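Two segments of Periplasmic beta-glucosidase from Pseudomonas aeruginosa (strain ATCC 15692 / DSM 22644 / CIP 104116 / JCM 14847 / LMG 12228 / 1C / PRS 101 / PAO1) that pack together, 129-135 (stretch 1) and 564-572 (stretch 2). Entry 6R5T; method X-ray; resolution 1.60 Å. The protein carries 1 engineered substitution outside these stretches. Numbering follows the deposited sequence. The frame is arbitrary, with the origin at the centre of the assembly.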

# COMPACT_ATOMS: atom_id res chain seq x y z
N ILE A 129 -0.24 6.66 -13.66
CA ILE A 129 -1.00 5.43 -13.36
C ILE A 129 -1.50 5.51 -11.93
O ILE A 129 -0.72 5.84 -11.01
CB ILE A 129 -0.06 4.22 -13.57
CG1 ILE A 129 0.28 4.12 -15.05
CG2 ILE A 129 -0.59 2.92 -13.03
CD1 ILE A 129 -0.88 3.84 -15.93
N THR A 130 -2.75 5.09 -11.71
CA THR A 130 -3.35 5.10 -10.36
C THR A 130 -3.94 3.73 -10.01
O THR A 130 -4.84 3.27 -10.67
CB THR A 130 -4.41 6.18 -10.21
OG1 THR A 130 -5.42 5.97 -11.21
CG2 THR A 130 -3.77 7.55 -10.34
N ARG A 131 -3.36 3.12 -8.98
CA ARG A 131 -3.84 1.83 -8.44
C ARG A 131 -4.42 1.99 -7.02
O ARG A 131 -4.91 0.96 -6.44
CB ARG A 131 -2.70 0.82 -8.41
CG ARG A 131 -2.22 0.41 -9.79
CD ARG A 131 -1.04 -0.53 -9.71
NE ARG A 131 -0.74 -1.06 -11.03
CZ ARG A 131 0.33 -1.76 -11.33
NH1 ARG A 131 1.22 -2.07 -10.38
NH2 ARG A 131 0.47 -2.22 -12.55
N ASP A 132 -4.42 3.20 -6.47
CA ASP A 132 -4.85 3.44 -5.08
C ASP A 132 -5.97 4.46 -5.13
O ASP A 132 -5.74 5.64 -5.28
CB ASP A 132 -3.70 3.91 -4.21
CG ASP A 132 -4.01 3.97 -2.72
OD1 ASP A 132 -5.18 4.28 -2.35
OD2 ASP A 132 -3.05 3.62 -1.95
N ALA A 133 -7.20 3.96 -4.96
CA ALA A 133 -8.40 4.79 -5.07
C ALA A 133 -8.47 5.90 -4.01
O ALA A 133 -9.28 6.81 -4.15
CB ALA A 133 -9.63 3.88 -4.97
N ARG A 134 -7.69 5.83 -2.93
CA ARG A 134 -7.77 6.87 -1.86
C ARG A 134 -7.22 8.21 -2.33
O ARG A 134 -7.62 9.26 -1.80
CB ARG A 134 -6.96 6.43 -0.64
CG ARG A 134 -7.50 5.17 0.01
CD ARG A 134 -6.58 4.74 1.14
NE ARG A 134 -5.37 4.15 0.61
CZ ARG A 134 -4.44 3.59 1.37
NH1 ARG A 134 -4.53 3.60 2.68
NH2 ARG A 134 -3.37 3.07 0.81
N TRP A 135 -6.32 8.20 -3.29
CA TRP A 135 -5.62 9.44 -3.72
C TRP A 135 -6.62 10.41 -4.38
O TRP A 135 -7.32 10.01 -5.31
CB TRP A 135 -4.50 9.02 -4.66
CG TRP A 135 -3.54 10.13 -5.05
CD1 TRP A 135 -2.84 10.92 -4.20
CD2 TRP A 135 -3.03 10.43 -6.35
NE1 TRP A 135 -1.96 11.72 -4.89
CE2 TRP A 135 -2.04 11.41 -6.21
CE3 TRP A 135 -3.31 9.95 -7.64
CZ2 TRP A 135 -1.30 11.91 -7.29
CZ3 TRP A 135 -2.62 10.47 -8.71
CH2 TRP A 135 -1.60 11.44 -8.54
N THR A 564 -12.20 2.15 -16.23
CA THR A 564 -10.74 1.98 -16.48
C THR A 564 -9.97 1.87 -15.17
O THR A 564 -8.73 1.95 -15.18
CB THR A 564 -10.18 3.15 -17.31
OG1 THR A 564 -10.24 4.37 -16.55
CG2 THR A 564 -10.93 3.27 -18.63
N MET A 565 -10.69 1.78 -14.06
CA MET A 565 -10.06 1.52 -12.74
C MET A 565 -11.02 0.60 -12.00
O MET A 565 -12.25 0.78 -12.07
CB MET A 565 -9.86 2.85 -12.03
CG MET A 565 -8.97 2.77 -10.81
SD MET A 565 -8.49 4.45 -10.31
CE MET A 565 -7.60 4.03 -8.81
N SER A 566 -10.46 -0.39 -11.34
CA SER A 566 -11.20 -1.42 -10.57
C SER A 566 -11.88 -0.74 -9.38
O SER A 566 -11.27 0.15 -8.77
CB SER A 566 -10.19 -2.44 -10.13
OG SER A 566 -9.69 -3.15 -11.25
N PHE A 567 -13.11 -1.13 -9.04
CA PHE A 567 -13.83 -0.55 -7.88
C PHE A 567 -13.70 -1.53 -6.72
O PHE A 567 -14.25 -2.64 -6.80
CB PHE A 567 -15.29 -0.27 -8.20
CG PHE A 567 -15.54 1.05 -8.88
CD1 PHE A 567 -14.70 1.56 -9.85
CD2 PHE A 567 -16.67 1.79 -8.57
CE1 PHE A 567 -14.94 2.78 -10.47
CE2 PHE A 567 -16.93 2.98 -9.23
CZ PHE A 567 -16.06 3.50 -10.15
N PRO A 568 -12.96 -1.17 -5.66
CA PRO A 568 -12.74 -2.08 -4.56
C PRO A 568 -14.06 -2.27 -3.83
O PRO A 568 -14.84 -1.34 -3.77
CB PRO A 568 -11.76 -1.38 -3.62
CG PRO A 568 -11.19 -0.25 -4.43
CD PRO A 568 -12.24 0.12 -5.46
N ARG A 569 -14.20 -3.41 -3.15
CA ARG A 569 -15.37 -3.62 -2.26
C ARG A 569 -15.26 -2.70 -1.05
O ARG A 569 -16.30 -2.28 -0.51
CB ARG A 569 -15.51 -5.08 -1.84
CG ARG A 569 -15.86 -5.96 -3.01
CD ARG A 569 -15.83 -7.41 -2.59
NE ARG A 569 -15.98 -8.28 -3.73
CZ ARG A 569 -17.13 -8.62 -4.29
NH1 ARG A 569 -18.27 -8.21 -3.80
NH2 ARG A 569 -17.11 -9.42 -5.34
N SER A 570 -14.05 -2.39 -0.59
CA SER A 570 -13.85 -1.45 0.52
C SER A 570 -12.43 -0.93 0.48
O SER A 570 -11.57 -1.53 -0.17
CB SER A 570 -14.14 -2.09 1.86
OG SER A 570 -13.13 -3.05 2.16
N VAL A 571 -12.18 0.11 1.24
CA VAL A 571 -10.84 0.74 1.32
C VAL A 571 -9.83 -0.26 1.90
O VAL A 571 -8.64 -0.20 1.55
CB VAL A 571 -10.91 2.03 2.14
CG1 VAL A 571 -11.14 1.79 3.64
CG2 VAL A 571 -9.65 2.84 1.89
N GLY A 572 -10.29 -1.22 2.71
CA GLY A 572 -9.36 -2.18 3.29
C GLY A 572 -8.85 -3.18 2.30
O GLY A 572 -7.97 -3.96 2.69

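This is a small contact of van der Waals packing, with no hydrogen bond or salt bridge between the stretches, in which Met565 supplies the largest share of the buried surface. Its side chain points toward stretch 1 and is fully extended, with all three chi angles t, so the unbranched thioether carries its terminal methyl to the backbone of Thr130 through Ala133. Met565 CE lies 3.4 Å from Thr130 O and 3.9 Å from Ala133 N, in the turn that begins at Asp132. Thr130 O finds no hydrogen-bonding partner in the model, and a methyl group cannot provide a conventional one. Beside it, Thr130 OG1 sits 3.5 Å from Met565 SD, its hydrogen bonding met elsewhere in the structure.

Ala133 also points toward its partners, and its single methyl, which demands no hydrogen bond, meets apolar carbon on both Met565 (CB to CE, 4.3 Å) and the compact ring of Pro568 (CB to CG, 4.4 Å).

Farther along, Val571 presents a methyl to the arginine methylenes, Arg134 CG to Val571 CG2 at 3.7 Å, while the charged end of Arg134 turns to Asp132. There Arg134 NH2 forms a salt bridge with Asp132 OD2 at 2.8 Å, and Arg134 NE and N both donate to Asp132 OD1 at 3.0 Å. These bonds link the first and third residues of the type I turn from Asp132 to Trp135, which also has its backbone bond, Trp135 N to Asp132 O at 3.3 Å.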